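Local coordinates for uncharacterized protein (Nostoc punctiforme, PDB 2R3S) that is uncharacterised but probably works as a dimeric O-methyltransferase, moving a methyl group from S-adenosylmethionine to an oxygen of an unidentified acceptor, at residues A204-N207 / A208-G212; C49-E53 / R54-M58; A8-F11 / N12-A16. All blocks are in the same frame, centred on the assembly; numbering follows the deposited sequence. Where two conformers were deposited one is given.

Contact 1 of 3, residues A204-N207 / A208-G212; sequences AKEN and ARIQG. With EDO (1,2-ethanediol), chain G.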
ATOM      1  N   ALA A 204      -9.715  18.023 -23.521  1.00 29.49           N
ATOM      2  CA  ALA A 204      -8.916  18.012 -24.753  1.00 29.94           C
ATOM      3  C   ALA A 204      -9.039  19.312 -25.527  1.00 32.02           C
ATOM      4  O   ALA A 204      -8.038  19.870 -26.011  1.00 33.23           O
ATOM      5  CB  ALA A 204      -9.328  16.806 -25.647  1.00 25.80           C
ATOM      6  N   LYS A 205     -10.267  19.801 -25.643  1.00 34.20           N
ATOM      7  CA  LYS A 205     -10.521  21.063 -26.349  1.00 34.93           C
ATOM      8  C   LYS A 205      -9.860  22.206 -25.632  1.00 34.79           C
ATOM      9  O   LYS A 205      -9.225  23.054 -26.248  1.00 32.91           O
ATOM     10  CB  LYS A 205     -12.026  21.350 -26.473  1.00 35.26           C
ATOM     11  CG  LYS A 205     -12.650  20.847 -27.761  1.00 42.41           C
ATOM     12  CD  LYS A 205     -14.102  20.398 -27.565  1.00 48.68           C
ATOM     13  CE  LYS A 205     -15.055  21.538 -27.291  1.00 55.34           C
ATOM     14  NZ  LYS A 205     -16.327  21.008 -26.691  1.00 56.88           N
ATOM     15  N   GLU A 206     -10.026  22.225 -24.316  1.00 34.76           N
ATOM     16  CA  GLU A 206      -9.418  23.261 -23.516  1.00 34.90           C
ATOM     17  C   GLU A 206      -7.904  23.244 -23.645  1.00 34.78           C
ATOM     18  O   GLU A 206      -7.274  24.303 -23.762  1.00 35.30           O
ATOM     19  CB  GLU A 206      -9.854  23.094 -22.055  1.00 37.76           C
ATOM     20  CG  GLU A 206      -9.412  24.219 -21.086  1.00 41.01           C
ATOM     21  CD  GLU A 206      -9.685  25.649 -21.600  1.00 48.11           C
ATOM     22  OE1 GLU A 206     -10.603  25.866 -22.460  1.00 44.03           O
ATOM     23  OE2 GLU A 206      -8.946  26.550 -21.121  1.00 47.36           O
ATOM     24  N   ASN A 207      -7.309  22.050 -23.644  1.00 34.60           N
ATOM     25  CA  ASN A 207      -5.872  21.927 -23.860  1.00 33.90           C
ATOM     26  C   ASN A 207      -5.431  22.348 -25.272  1.00 32.50           C
ATOM     27  O   ASN A 207      -4.379  22.963 -25.427  1.00 33.59           O
ATOM     28  CB  ASN A 207      -5.359  20.510 -23.478  1.00 34.13           C
ATOM     29  CG  ASN A 207      -5.258  20.314 -21.964  1.00 32.14           C
ATOM     30  OD1 ASN A 207      -4.968  21.242 -21.229  1.00 36.14           O
ATOM     31  ND2 ASN A 207      -5.503  19.106 -21.505  1.00 23.78           N
ATOM     32  N   ALA A 208      -6.235  22.060 -26.293  1.00 33.61           N
ATOM     33  CA  ALA A 208      -5.937  22.537 -27.654  1.00 33.71           C
ATOM     34  C   ALA A 208      -5.971  24.058 -27.691  1.00 35.89           C
ATOM     35  O   ALA A 208      -5.104  24.707 -28.272  1.00 35.59           O
ATOM     36  CB  ALA A 208      -6.914  21.955 -28.654  1.00 30.08           C
ATOM     37  N   ARG A 209      -7.002  24.620 -27.075  1.00 39.25           N
ATOM     38  CA  ARG A 209      -7.114  26.076 -26.880  1.00 40.35           C
ATOM     39  C   ARG A 209      -5.850  26.642 -26.211  1.00 39.39           C
ATOM     40  O   ARG A 209      -5.172  27.491 -26.774  1.00 40.75           O
ATOM     41  CB  ARG A 209      -8.359  26.357 -26.042  1.00 39.71           C
ATOM     42  CG  ARG A 209      -9.167  27.543 -26.468  1.00 44.68           C
ATOM     43  CD  ARG A 209      -8.813  28.736 -25.638  1.00 49.59           C
ATOM     44  NE  ARG A 209      -9.218  28.571 -24.234  1.00 51.66           N
ATOM     45  CZ  ARG A 209      -8.517  28.985 -23.171  1.00 53.62           C
ATOM     46  NH1 ARG A 209      -7.340  29.591 -23.292  1.00 53.54           N
ATOM     47  NH2 ARG A 209      -8.995  28.776 -21.952  1.00 61.13           N
ATOM     48  N   ILE A 210      -5.504  26.136 -25.030  1.00 40.78           N
ATOM     49  CA  ILE A 210      -4.279  26.561 -24.328  1.00 40.33           C
ATOM     50  C   ILE A 210      -3.007  26.488 -25.223  1.00 41.30           C
ATOM     51  O   ILE A 210      -2.121  27.340 -25.143  1.00 40.76           O
ATOM     52  CB  ILE A 210      -4.086  25.723 -23.024  1.00 41.04           C
ATOM     53  CG1 ILE A 210      -5.185  26.034 -22.014  1.00 40.48           C
ATOM     54  CG2 ILE A 210      -2.729  25.979 -22.377  1.00 38.77           C
ATOM     55  CD1 ILE A 210      -5.261  25.027 -20.843  1.00 41.27           C
ATOM     56  N   GLN A 211      -2.913  25.478 -26.078  1.00 41.04           N
ATOM     57  CA  GLN A 211      -1.708  25.264 -26.875  1.00 42.79           C
ATOM     58  C   GLN A 211      -1.664  26.019 -28.214  1.00 42.68           C
ATOM     59  O   GLN A 211      -0.639  26.016 -28.878  1.00 45.27           O
ATOM     60  CB  GLN A 211      -1.524  23.765 -27.127  1.00 45.33           C
ATOM     61  CG  GLN A 211      -1.237  22.988 -25.847  1.00 53.58           C
ATOM     62  CD  GLN A 211       0.032  23.469 -25.176  1.00 58.34           C
ATOM     63  OE1 GLN A 211       1.081  23.607 -25.834  1.00 60.04           O
ATOM     64  NE2 GLN A 211      -0.053  23.756 -23.875  1.00 49.80           N
ATOM     65  N   GLY A 212      -2.767  26.649 -28.606  1.00 40.59           N
ATOM     66  CA  GLY A 212      -2.807  27.472 -29.811  1.00 38.18           C
ATOM     67  C   GLY A 212      -3.172  26.728 -31.082  1.00 38.74           C
ATOM     68  O   GLY A 212      -2.778  27.136 -32.169  1.00 37.98           O
TER
HETATM   69  C1  EDO G 339       0.391  28.630 -32.414  1.00 57.03           C
HETATM   70  O1  EDO G 339       1.717  28.667 -31.872  1.00 60.58           O
HETATM   71  C2  EDO G 339      -0.469  29.574 -31.577  1.00 57.34           C
HETATM   72  O2  EDO G 339      -1.835  29.583 -32.002  1.00 43.49           O
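The carboxylate of E206 and the guanidinium of R209 meet askew, their planes 66° apart, and OE2 comes to R209 NH2 obliquely. The pair forms an i to i+3 salt bridge near the C-terminal end of helix 198-211, the helix of a beta-alpha-beta unit in the Rossmann-like O-methyltransferase domain. The modelled separation is too short to be trusted, so the exact placing of these two tips is doubtful. Both side chains nevertheless run side by side in the same direction: E206 starts with CG anti to its own N (chi1 -174°) and then bends at chi2, which brings the acid round toward the following turn, while R209 bends at chi2 and chi3 to come alongside.

A second flat group is the amide of N207. Its ND2 donates to the carbonyl of H176, and OD1 lies 3.8 Å from I210 CD1, the two side chains running side by side. I210 lies back against the preceding turn, with CG1 3.2 Å from E206 O, whose main partner is I210 N at 2.8 Å. A208 suits the buried side of the helix: its small methyl touches both I181 of helix 178-186 and Y217 of strand 217-221. K205, on the outer surface, forms a salt bridge with E202.

The helix finishes in a Schellman motif. G212 turns to positive phi (89°), and its N bonds back to R209 O at 3.1 Å and, weakly, to A208 O. Glycine suits this position because a CB would press against the carbonyl oxygen of Q211. At the end of the motif, O2 of a 1,2-ethanediol, probably from the crystallisation liquor, donates to G212 O at 2.6 Å.

Contact 2 of 3, residues C49-E53 / R54-M58; sequences CQTSE and RGMRM
T51 and M56, a selenomethionine, cross at about a right angle where the chain turns into helix 53-65, in a helix-turn-helix arrangement with helix 42-49 that agrees with the family of this dimerisation domain. M56 bends at chi2 and chi3, bringing CE within 3.3 Å of T51 OG1 and 3.6 Å of C49 CB. Threonine suits the spot by having two kinds of branch: CG2 packs on the same CE, while OG1, set between the backbone N and carbonyl carbon (chi1 71°), donates to S52 O at 2.9 Å from above the carbonyl plane. M56 N reaches that oxygen from the opposite face, so two donors grip it. A valine here would probably lose one of these two bonds to S52 O and leave the S52 peptide freer to turn.

S52 is the N-cap: OG accepts from G55 N at 3.0 Å and also bonds V117 O of the second subunit. The guanidinium ends reach that subunit, R54 bonding its G120 and G298 carbonyls, R57 forming a salt bridge with its D299 carboxylate. M58 lies against one face of each guanidinium, offset toward the rim, with SE 3.7 Å above the plane of R54 and CG 3.4 Å above that of R57.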
ATOM      1  N   CYS A  49       0.172  24.524   7.944  1.00 30.46           N
ATOM      2  CA  CYS A  49      -0.824  23.648   7.348  1.00 32.07           C
ATOM      3  C   CYS A  49      -2.104  23.523   8.175  1.00 30.40           C
ATOM      4  O   CYS A  49      -3.020  22.844   7.763  1.00 31.22           O
ATOM      5  CB  CYS A  49      -0.236  22.244   7.110  1.00 33.13           C
ATOM      6  SG  CYS A  49       1.301  22.211   6.102  1.00 36.95           S
ATOM      7  N   GLN A  50      -2.141  24.153   9.343  1.00 31.68           N
ATOM      8  CA  GLN A  50      -3.349  24.233  10.156  1.00 34.29           C
ATOM      9  C   GLN A  50      -3.773  22.839  10.660  1.00 33.53           C
ATOM     10  O   GLN A  50      -4.913  22.411  10.478  1.00 34.35           O
ATOM     11  CB  GLN A  50      -4.474  24.960   9.374  1.00 33.74           C
ATOM     12  CG  GLN A  50      -4.173  26.472   9.046  1.00 35.43           C
ATOM     13  CD  GLN A  50      -5.184  27.060   8.058  1.00 38.27           C
ATOM     14  OE1 GLN A  50      -5.526  26.429   7.057  1.00 60.42           O
ATOM     15  NE2 GLN A  50      -5.670  28.253   8.338  1.00 42.74           N
ATOM     16  N   THR A  51      -2.835  22.139  11.298  1.00 31.55           N
ATOM     17  CA  THR A  51      -3.080  20.790  11.816  1.00 30.63           C
ATOM     18  C   THR A  51      -2.655  20.774  13.296  1.00 29.82           C
ATOM     19  O   THR A  51      -2.068  21.727  13.757  1.00 29.29           O
ATOM     20  CB  THR A  51      -2.244  19.710  11.041  1.00 30.31           C
ATOM     21  OG1 THR A  51      -0.861  19.836  11.384  1.00 29.66           O
ATOM     22  CG2 THR A  51      -2.358  19.825   9.531  1.00 28.30           C
ATOM     23  N   SER A  52      -2.901  19.688  14.026  1.00 30.06           N
ATOM     24  CA  SER A  52      -2.282  19.513  15.345  1.00 29.99           C
ATOM     25  C   SER A  52      -0.783  19.311  15.145  1.00 31.00           C
ATOM     26  O   SER A  52      -0.343  18.858  14.067  1.00 29.47           O
ATOM     27  CB  SER A  52      -2.833  18.278  16.024  1.00 30.83           C
ATOM     28  OG  SER A  52      -2.389  17.122  15.319  1.00 30.68           O
ATOM     29  N   GLU A  53      -0.005  19.628  16.178  1.00 29.98           N
ATOM     30  CA  GLU A  53       1.454  19.474  16.116  0.50 28.81           C
ATOM     31  C   GLU A  53       1.802  18.008  16.154  1.00 28.16           C
ATOM     32  O   GLU A  53       2.656  17.550  15.394  1.00 30.16           O
ATOM     33  CB  GLU A  53       2.174  20.179  17.274  0.50 28.68           C
ATOM     34  CG  GLU A  53       3.743  20.163  17.176  0.50 32.74           C
ATOM     35  CD  GLU A  53       4.444  18.947  17.837  0.50 43.03           C
ATOM     36  OE1 GLU A  53       3.893  18.354  18.788  0.50 47.00           O
ATOM     37  OE2 GLU A  53       5.577  18.598  17.423  0.50 39.21           O
ATOM     38  N   ARG A  54       1.152  17.264  17.044  1.00 26.56           N
ATOM     39  CA  ARG A  54       1.477  15.852  17.191  1.00 27.25           C
ATOM     40  C   ARG A  54       1.160  15.118  15.919  1.00 25.97           C
ATOM     41  O   ARG A  54       1.900  14.231  15.533  1.00 28.68           O
ATOM     42  CB  ARG A  54       0.835  15.197  18.416  1.00 26.45           C
ATOM     43  CG  ARG A  54      -0.639  14.904  18.345  1.00 31.74           C
ATOM     44  CD  ARG A  54      -1.177  14.578  19.737  1.00 26.46           C
ATOM     45  NE  ARG A  54      -0.564  13.370  20.262  1.00 29.84           N
ATOM     46  CZ  ARG A  54      -0.860  12.135  19.871  1.00 28.43           C
ATOM     47  NH1 ARG A  54      -1.817  11.906  18.983  1.00 25.39           N
ATOM     48  NH2 ARG A  54      -0.207  11.117  20.403  1.00 29.12           N
ATOM     49  N   GLY A  55       0.088  15.508  15.247  1.00 26.16           N
ATOM     50  CA  GLY A  55      -0.277  14.895  13.964  1.00 29.00           C
ATOM     51  C   GLY A  55       0.733  15.169  12.876  1.00 27.37           C
ATOM     52  O   GLY A  55       1.170  14.256  12.186  1.00 26.73           O
HETATM   53  N   MSE A  56       1.117  16.441  12.741  1.00 27.62           N
HETATM   54  CA  MSE A  56       2.180  16.811  11.827  1.00 26.83           C
HETATM   55  C   MSE A  56       3.490  16.061  12.129  1.00 26.87           C
HETATM   56  O   MSE A  56       4.138  15.567  11.217  1.00 26.79           O
HETATM   57  CB  MSE A  56       2.396  18.326  11.816  1.00 26.57           C
HETATM   58  CG  MSE A  56       3.409  18.794  10.771  1.00 28.51           C
HETATM   59 SE   MSE A  56       2.852  18.315   8.955  0.75 32.35          SE
HETATM   60  CE  MSE A  56       1.218  19.435   8.818  1.00 26.21           C
ATOM     61  N   ARG A  57       3.845  15.935  13.399  1.00 25.61           N
ATOM     62  CA  ARG A  57       5.097  15.278  13.783  1.00 28.08           C
ATOM     63  C   ARG A  57       5.087  13.807  13.421  1.00 28.58           C
ATOM     64  O   ARG A  57       6.085  13.280  12.932  1.00 28.88           O
ATOM     65  CB  ARG A  57       5.333  15.405  15.296  1.00 27.83           C
ATOM     66  CG  ARG A  57       6.601  14.737  15.816  1.00 26.15           C
ATOM     67  CD  ARG A  57       6.355  13.348  16.378  1.00 29.22           C
ATOM     68  NE  ARG A  57       5.450  13.385  17.519  1.00 26.82           N
ATOM     69  CZ  ARG A  57       4.999  12.318  18.168  1.00 24.80           C
ATOM     70  NH1 ARG A  57       5.354  11.095  17.803  1.00 29.57           N
ATOM     71  NH2 ARG A  57       4.183  12.480  19.199  1.00 30.68           N
HETATM   72  N   MSE A  58       3.970  13.138  13.707  1.00 28.44           N
HETATM   73  CA  MSE A  58       3.835  11.705  13.420  1.00 27.32           C
HETATM   74  C   MSE A  58       3.836  11.444  11.914  1.00 28.98           C
HETATM   75  O   MSE A  58       4.523  10.532  11.444  1.00 29.30           O
HETATM   76  CB  MSE A  58       2.589  11.166  14.107  1.00 25.85           C
HETATM   77  CG  MSE A  58       2.733  11.250  15.612  1.00 28.65           C
HETATM   78 SE   MSE A  58       1.086  11.376  16.620  0.75 28.72          SE
HETATM   79  CE  MSE A  58       1.088   9.555  17.376  1.00 23.83           C
TER
HETATM   80  O   HOH W   1       4.264  15.840  19.578  1.00 38.05           O

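Contact 3 of 3, residues A8-F11 / N12-A16; sequences ALFF and NTVNA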
ATOM      1  N   ALA A   8       9.520 -10.240   6.967  1.00 27.91           N
ATOM      2  CA  ALA A   8       9.459  -8.789   6.827  1.00 28.04           C
ATOM      3  C   ALA A   8       8.763  -8.355   5.551  1.00 28.18           C
ATOM      4  O   ALA A   8       7.972  -7.411   5.570  1.00 32.95           O
ATOM      5  CB  ALA A   8      10.878  -8.178   6.925  1.00 26.89           C
ATOM      6  N   LEU A   9       9.036  -9.024   4.433  1.00 28.62           N
ATOM      7  CA  LEU A   9       8.354  -8.677   3.175  1.00 29.04           C
ATOM      8  C   LEU A   9       6.853  -8.784   3.336  1.00 27.85           C
ATOM      9  O   LEU A   9       6.087  -7.878   2.959  1.00 29.62           O
ATOM     10  CB  LEU A   9       8.834  -9.560   2.004  1.00 30.62           C
ATOM     11  CG  LEU A   9       8.280  -9.249   0.591  1.00 28.35           C
ATOM     12  CD1 LEU A   9       8.498  -7.803   0.158  1.00 30.19           C
ATOM     13  CD2 LEU A   9       8.853 -10.212  -0.449  1.00 29.81           C
ATOM     14  N   PHE A  10       6.424  -9.917   3.872  1.00 29.09           N
ATOM     15  CA  PHE A  10       5.010 -10.149   4.127  1.00 28.20           C
ATOM     16  C   PHE A  10       4.402  -8.984   4.913  1.00 28.39           C
ATOM     17  O   PHE A  10       3.414  -8.421   4.494  1.00 29.13           O
ATOM     18  CB  PHE A  10       4.794 -11.444   4.889  1.00 27.26           C
ATOM     19  CG  PHE A  10       3.371 -11.667   5.294  1.00 27.77           C
ATOM     20  CD1 PHE A  10       2.361 -11.688   4.344  1.00 26.61           C
ATOM     21  CD2 PHE A  10       3.033 -11.879   6.616  1.00 24.04           C
ATOM     22  CE1 PHE A  10       1.060 -11.891   4.709  1.00 26.37           C
ATOM     23  CE2 PHE A  10       1.730 -12.101   6.976  1.00 23.84           C
ATOM     24  CZ  PHE A  10       0.740 -12.113   6.040  1.00 25.22           C
ATOM     25  N   PHE A  11       4.995  -8.630   6.045  1.00 28.66           N
ATOM     26  CA  PHE A  11       4.396  -7.648   6.935  1.00 28.81           C
ATOM     27  C   PHE A  11       4.487  -6.245   6.335  1.00 30.26           C
ATOM     28  O   PHE A  11       3.545  -5.462   6.454  1.00 29.94           O
ATOM     29  CB  PHE A  11       4.996  -7.716   8.352  1.00 28.86           C
ATOM     30  CG  PHE A  11       4.559  -8.937   9.146  1.00 27.49           C
ATOM     31  CD1 PHE A  11       3.240  -9.127   9.481  1.00 28.39           C
ATOM     32  CD2 PHE A  11       5.471  -9.879   9.557  1.00 26.54           C
ATOM     33  CE1 PHE A  11       2.843 -10.229  10.189  1.00 30.90           C
ATOM     34  CE2 PHE A  11       5.072 -10.973  10.273  1.00 31.50           C
ATOM     35  CZ  PHE A  11       3.755 -11.149  10.588  1.00 31.84           C
ATOM     36  N   ASN A  12       5.583  -5.934   5.657  1.00 31.70           N
ATOM     37  CA  ASN A  12       5.679  -4.628   4.976  1.00 35.25           C
ATOM     38  C   ASN A  12       4.667  -4.504   3.865  1.00 32.02           C
ATOM     39  O   ASN A  12       4.104  -3.432   3.652  1.00 34.77           O
ATOM     40  CB  ASN A  12       7.093  -4.379   4.424  1.00 36.64           C
ATOM     41  CG  ASN A  12       8.132  -4.324   5.528  1.00 47.26           C
ATOM     42  OD1 ASN A  12       7.836  -3.937   6.669  1.00 49.97           O
ATOM     43  ND2 ASN A  12       9.360  -4.726   5.200  1.00 57.45           N
ATOM     44  N   THR A  13       4.437  -5.608   3.171  1.00 31.74           N
ATOM     45  CA  THR A  13       3.405  -5.684   2.130  1.00 30.12           C
ATOM     46  C   THR A  13       2.010  -5.604   2.702  1.00 28.93           C
ATOM     47  O   THR A  13       1.199  -4.829   2.229  1.00 30.51           O
ATOM     48  CB  THR A  13       3.586  -6.921   1.280  1.00 28.55           C
ATOM     49  OG1 THR A  13       4.935  -6.914   0.788  1.00 28.40           O
ATOM     50  CG2 THR A  13       2.656  -6.901   0.115  1.00 29.34           C
ATOM     51  N   VAL A  14       1.728  -6.342   3.760  1.00 30.83           N
ATOM     52  CA  VAL A  14       0.409  -6.238   4.393  1.00 28.29           C
ATOM     53  C   VAL A  14       0.109  -4.781   4.729  1.00 29.23           C
ATOM     54  O   VAL A  14      -0.976  -4.293   4.418  1.00 28.79           O
ATOM     55  CB  VAL A  14       0.271  -7.162   5.631  1.00 28.72           C
ATOM     56  CG1 VAL A  14      -1.066  -6.899   6.397  1.00 24.66           C
ATOM     57  CG2 VAL A  14       0.345  -8.618   5.193  1.00 29.30           C
ATOM     58  N   ASN A  15       1.076  -4.082   5.340  1.00 29.35           N
ATOM     59  CA  ASN A  15       0.890  -2.689   5.796  1.00 28.34           C
ATOM     60  C   ASN A  15       1.165  -1.577   4.788  1.00 28.36           C
ATOM     61  O   ASN A  15       1.049  -0.393   5.128  1.00 24.33           O
ATOM     62  CB  ASN A  15       1.763  -2.426   7.031  1.00 29.02           C
ATOM     63  CG  ASN A  15       1.330  -3.221   8.216  1.00 30.60           C
ATOM     64  OD1 ASN A  15       0.198  -3.707   8.292  1.00 33.64           O
ATOM     65  ND2 ASN A  15       2.212  -3.348   9.158  1.00 36.84           N
ATOM     66  N   ALA A  16       1.484  -1.954   3.549  1.00 30.97           N
ATOM     67  CA  ALA A  16       1.798  -1.011   2.475  1.00 28.45           C
ATOM     68  C   ALA A  16       0.725   0.040   2.223  1.00 27.32           C
ATOM     69  O   ALA A  16       1.072   1.143   1.802  1.00 30.22           O
ATOM     70  CB  ALA A  16       2.165  -1.783   1.116  1.00 25.24           C
TER
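V14 lays its CG2 methyl over one face of the F10 ring, 3.7 Å from the centroid and 25° off the normal, a CH-pi contact one helical turn apart. The methyl sits toward the rim, closest to CE1 at 3.4 Å. F10 can receive it because CG stands anti to the backbone N (chi1 174°), which swings the ring along the helix to where the branched valine offers a methyl. The two residues are also joined by the backbone bond from V14 N to F10 O.

A second i to i+4 pair, L9 and T13, runs side by side. T13 OG1 donates to L9 O at 2.6 Å from above the carbonyl plane, and T13 N reaches the same oxygen from the opposite face at 2.8 Å. Threonine thus buries its hydroxyl within its own helix, with L9 CD1 resting 3.7 Å from it.

Around the helix, F11 presents one ring face to its neighbour F10, whose CD2 stands 3.9 Å above the ring centre. N12 folds back over the preceding turn, its CG 3.1 Å from A8 O, an oxygen that accepts a nearly straight bond from N12 N at 2.8 Å.

These turns make up helix 8-14, the first helix of the dimerisation domain, and the second subunit packs against it. Apolar L9 and F10 suit this face, L9 packing on G67 and F10 on L86 of that neighbouring chain, where T13 also meets F68. S20 OG of the same neighbouring chain bonds to the carbonyls of T13 and V14.

From the N terminus, contact 3 comes first, in helix 8-14, then contact 2 at the turn between helices 42-49 and 53-65, and last contact 1, on helix 198-211. Each closes only a local turn of continuous chain, so they lie in series, with none nested or crossed. Contacts 3 and 2 belong to the dimerisation domain; their centres are 26 Å apart, and both touch the second subunit. Contact 2 meets residues of that subunit's methyltransferase region, whereas contact 3 meets its dimerisation domain. Contact 1 belongs to the methyltransferase domain, its centre about 40 Å from that of contact 2, and lies within the helix that connects strands 191-196 and 217-221.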